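Local coordinates for protein LAE5 (Uncultured bacterium, PDB 5JD3) that probably hydrolyses ester bonds as an esterase of the GDSL-like lipase/acylhydrolase family, at residues Leu62-Leu67 against Leu76-Gln81. Numbering follows the deposited sequence.
Sequences LLNAHL and LRLVNQ
The one flat group in this contact, the amide of N64, meets L78 through its oxygen rather than through a face: OD1 lies 3.7 Å from L78 CB, and the two side chains run past each other in opposite directions. With CG anti to the backbone N (chi1 -171°), the first bond leaves the flank of the helix and the amide end then swings close to the strand. A water there donates to N64 OD1 (2.8 Å) and to L76 O, and accepts from L78 N (2.9 Å). Three bonds thus hold it as a polar bridge between segments that share no direct hydrogen bond.

Beside this bridge the side chains that pack are leucines. L78 presents both of its methyls to the helix: CD1 touches L67 CD1 at 3.8 Å, the two side chains crossing at about a right angle, while CD2 sits 3.9 Å from L63 CB and also near the backbone N of N64. L67 CD1 and L67 CD2 each lie 4.0 Å from L76 CD1.

Helix 62-67 and strand 77-81 run antiparallel (171°), their axes 9.3 Å apart, as expected of the main helix of a beta-alpha-beta crossover from strand 29-34 to the parallel edge strand 77-82. L63 also touches I32 of that neighbouring strand, and F229 and L230 of helix 219-232, which packs beside helix 59-70.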
ATOM      1  N   LEU A  62       8.034   8.233  -4.889  1.00 26.39           N
ATOM      2  CA  LEU A  62       7.372   9.518  -5.078  1.00 25.63           C
ATOM      3  C   LEU A  62       7.120  10.201  -3.740  1.00 28.68           C
ATOM      4  O   LEU A  62       7.317  11.408  -3.604  1.00 29.32           O
ATOM      5  CB  LEU A  62       6.058   9.338  -5.838  1.00 21.90           C
ATOM      6  CG  LEU A  62       6.213   8.978  -7.315  1.00 20.12           C
ATOM      7  CD1 LEU A  62       4.860   8.818  -7.978  1.00 21.49           C
ATOM      8  CD2 LEU A  62       7.036  10.035  -8.026  1.00 21.08           C
ATOM      9  N   LEU A  63       6.684   9.418  -2.757  1.00 26.71           N
ATOM     10  CA  LEU A  63       6.475   9.924  -1.405  1.00 25.65           C
ATOM     11  C   LEU A  63       7.778  10.452  -0.822  1.00 26.90           C
ATOM     12  O   LEU A  63       7.816  11.539  -0.248  1.00 25.79           O
ATOM     13  CB  LEU A  63       5.904   8.831  -0.498  1.00 21.31           C
ATOM     14  CG  LEU A  63       4.457   8.400  -0.740  1.00 19.31           C
ATOM     15  CD1 LEU A  63       4.087   7.245   0.176  1.00 18.64           C
ATOM     16  CD2 LEU A  63       3.517   9.570  -0.529  1.00 22.14           C
ATOM     17  N   ASN A  64       8.844   9.675  -0.983  1.00 26.21           N
ATOM     18  CA  ASN A  64      10.153  10.043  -0.461  1.00 24.74           C
ATOM     19  C   ASN A  64      10.665  11.342  -1.077  1.00 26.04           C
ATOM     20  O   ASN A  64      11.200  12.203  -0.378  1.00 30.26           O
ATOM     21  CB  ASN A  64      11.154   8.913  -0.703  1.00 24.49           C
ATOM     22  CG  ASN A  64      12.472   9.139   0.010  1.00 26.50           C
ATOM     23  OD1 ASN A  64      12.578   8.933   1.220  1.00 30.88           O
ATOM     24  ND2 ASN A  64      13.486   9.557  -0.737  1.00 23.82           N
ATOM     25  N   ALA A  65      10.490  11.482  -2.388  1.00 23.32           N
ATOM     26  CA  ALA A  65      10.911  12.686  -3.095  1.00 24.11           C
ATOM     27  C   ALA A  65      10.075  13.889  -2.674  1.00 28.06           C
ATOM     28  O   ALA A  65      10.607  14.970  -2.424  1.00 31.28           O
ATOM     29  CB  ALA A  65      10.819  12.476  -4.598  1.00 18.78           C
ATOM     30  N   HIS A  66       8.763  13.687  -2.601  1.00 28.73           N
ATOM     31  CA  HIS A  66       7.821  14.735  -2.222  1.00 28.14           C
ATOM     32  C   HIS A  66       8.108  15.281  -0.828  1.00 29.41           C
ATOM     33  O   HIS A  66       8.161  16.494  -0.623  1.00 32.78           O
ATOM     34  CB  HIS A  66       6.388  14.198  -2.294  1.00 26.89           C
ATOM     35  CG  HIS A  66       5.340  15.182  -1.870  1.00 30.04           C
ATOM     36  ND1 HIS A  66       4.493  15.797  -2.767  1.00 32.28           N
ATOM     37  CD2 HIS A  66       4.987  15.638  -0.644  1.00 29.52           C
ATOM     38  CE1 HIS A  66       3.669  16.596  -2.114  1.00 31.94           C
ATOM     39  NE2 HIS A  66       3.950  16.521  -0.825  1.00 29.98           N
ATOM     40  N   LEU A  67       8.291  14.376   0.128  1.00 27.66           N
ATOM     41  CA  LEU A  67       8.507  14.760   1.518  1.00 26.80           C
ATOM     42  C   LEU A  67       9.842  15.472   1.715  1.00 27.21           C
ATOM     43  O   LEU A  67       9.944  16.397   2.518  1.00 31.36           O
ATOM     44  CB  LEU A  67       8.420  13.531   2.424  1.00 25.90           C
ATOM     45  CG  LEU A  67       7.025  12.908   2.521  1.00 26.38           C
ATOM     46  CD1 LEU A  67       7.083  11.516   3.134  1.00 24.64           C
ATOM     47  CD2 LEU A  67       6.090  13.811   3.316  1.00 25.64           C
ATOM     48  N   LEU A  76      12.026  12.990   7.419  1.00 32.60           N
ATOM     49  CA  LEU A  76      11.338  11.706   7.488  1.00 32.79           C
ATOM     50  C   LEU A  76      12.139  10.600   6.811  1.00 30.73           C
ATOM     51  O   LEU A  76      12.639  10.765   5.698  1.00 28.20           O
ATOM     52  CB  LEU A  76       9.948  11.811   6.859  1.00 33.47           C
ATOM     53  CG  LEU A  76       8.986  12.739   7.601  1.00 35.67           C
ATOM     54  CD1 LEU A  76       7.657  12.857   6.868  1.00 32.55           C
ATOM     55  CD2 LEU A  76       8.778  12.268   9.035  1.00 36.55           C
ATOM     56  N   ARG A  77      12.244   9.468   7.499  1.00 31.58           N
ATOM     57  CA  ARG A  77      13.043   8.339   7.039  1.00 31.10           C
ATOM     58  C   ARG A  77      12.146   7.218   6.516  1.00 32.63           C
ATOM     59  O   ARG A  77      11.554   6.474   7.294  1.00 35.27           O
ATOM     60  CB  ARG A  77      13.926   7.838   8.182  1.00 35.02           C
ATOM     61  CG  ARG A  77      14.897   6.729   7.826  1.00 35.99           C
ATOM     62  CD  ARG A  77      15.692   6.325   9.059  1.00 35.08           C
ATOM     63  NE  ARG A  77      16.508   5.137   8.840  1.00 38.92           N
ATOM     64  CZ  ARG A  77      17.255   4.564   9.776  1.00 41.26           C
ATOM     65  NH1 ARG A  77      17.290   5.070  11.002  1.00 44.82           N
ATOM     66  NH2 ARG A  77      17.968   3.483   9.489  1.00 40.30           N
ATOM     67  N   LEU A  78      12.044   7.103   5.194  1.00 28.59           N
ATOM     68  CA  LEU A  78      11.139   6.134   4.586  1.00 28.15           C
ATOM     69  C   LEU A  78      11.840   4.837   4.194  1.00 25.60           C
ATOM     70  O   LEU A  78      12.961   4.849   3.687  1.00 23.69           O
ATOM     71  CB  LEU A  78      10.452   6.740   3.359  1.00 31.40           C
ATOM     72  CG  LEU A  78       9.139   7.489   3.611  1.00 32.24           C
ATOM     73  CD1 LEU A  78       9.374   8.788   4.369  1.00 26.90           C
ATOM     74  CD2 LEU A  78       8.409   7.751   2.302  1.00 30.86           C
ATOM     75  N   VAL A  79      11.161   3.717   4.436  1.00 26.30           N
ATOM     76  CA  VAL A  79      11.694   2.398   4.118  1.00 29.87           C
ATOM     77  C   VAL A  79      10.733   1.619   3.224  1.00 30.60           C
ATOM     78  O   VAL A  79       9.550   1.488   3.540  1.00 29.91           O
ATOM     79  CB  VAL A  79      11.962   1.569   5.389  1.00 29.43           C
ATOM     80  CG1 VAL A  79      12.746   0.310   5.046  1.00 25.34           C
ATOM     81  CG2 VAL A  79      12.705   2.399   6.425  1.00 33.58           C
ATOM     82  N   ASN A  80      11.242   1.100   2.111  1.00 25.74           N
ATOM     83  CA  ASN A  80      10.431   0.292   1.210  1.00 27.84           C
ATOM     84  C   ASN A  80      10.619  -1.197   1.485  1.00 31.59           C
ATOM     85  O   ASN A  80      11.707  -1.740   1.300  1.00 33.89           O
ATOM     86  CB  ASN A  80      10.774   0.606  -0.250  1.00 27.32           C
ATOM     87  CG  ASN A  80       9.785  -0.006  -1.235  1.00 25.34           C
ATOM     88  OD1 ASN A  80       9.057  -0.945  -0.911  1.00 23.06           O
ATOM     89  ND2 ASN A  80       9.761   0.528  -2.450  1.00 23.59           N
ATOM     90  N   GLN A  81       9.550  -1.854   1.923  1.00 28.98           N
ATOM     91  CA  GLN A  81       9.592  -3.287   2.184  1.00 29.29           C
ATOM     92  C   GLN A  81       8.577  -4.034   1.326  1.00 28.27           C
ATOM     93  O   GLN A  81       7.985  -5.020   1.764  1.00 30.87           O
ATOM     94  CB  GLN A  81       9.342  -3.570   3.667  1.00 32.80           C
ATOM     95  CG  GLN A  81      10.534  -3.266   4.560  1.00 34.54           C
ATOM     96  CD  GLN A  81      11.719  -4.169   4.271  1.00 37.23           C
ATOM     97  OE1 GLN A  81      11.615  -5.393   4.350  1.00 35.86           O
ATOM     98  NE2 GLN A  81      12.852  -3.568   3.929  1.00 39.53           N
TER
HETATM   99  O   HOH W   1      13.552   9.116   3.820  1.00 21.59           O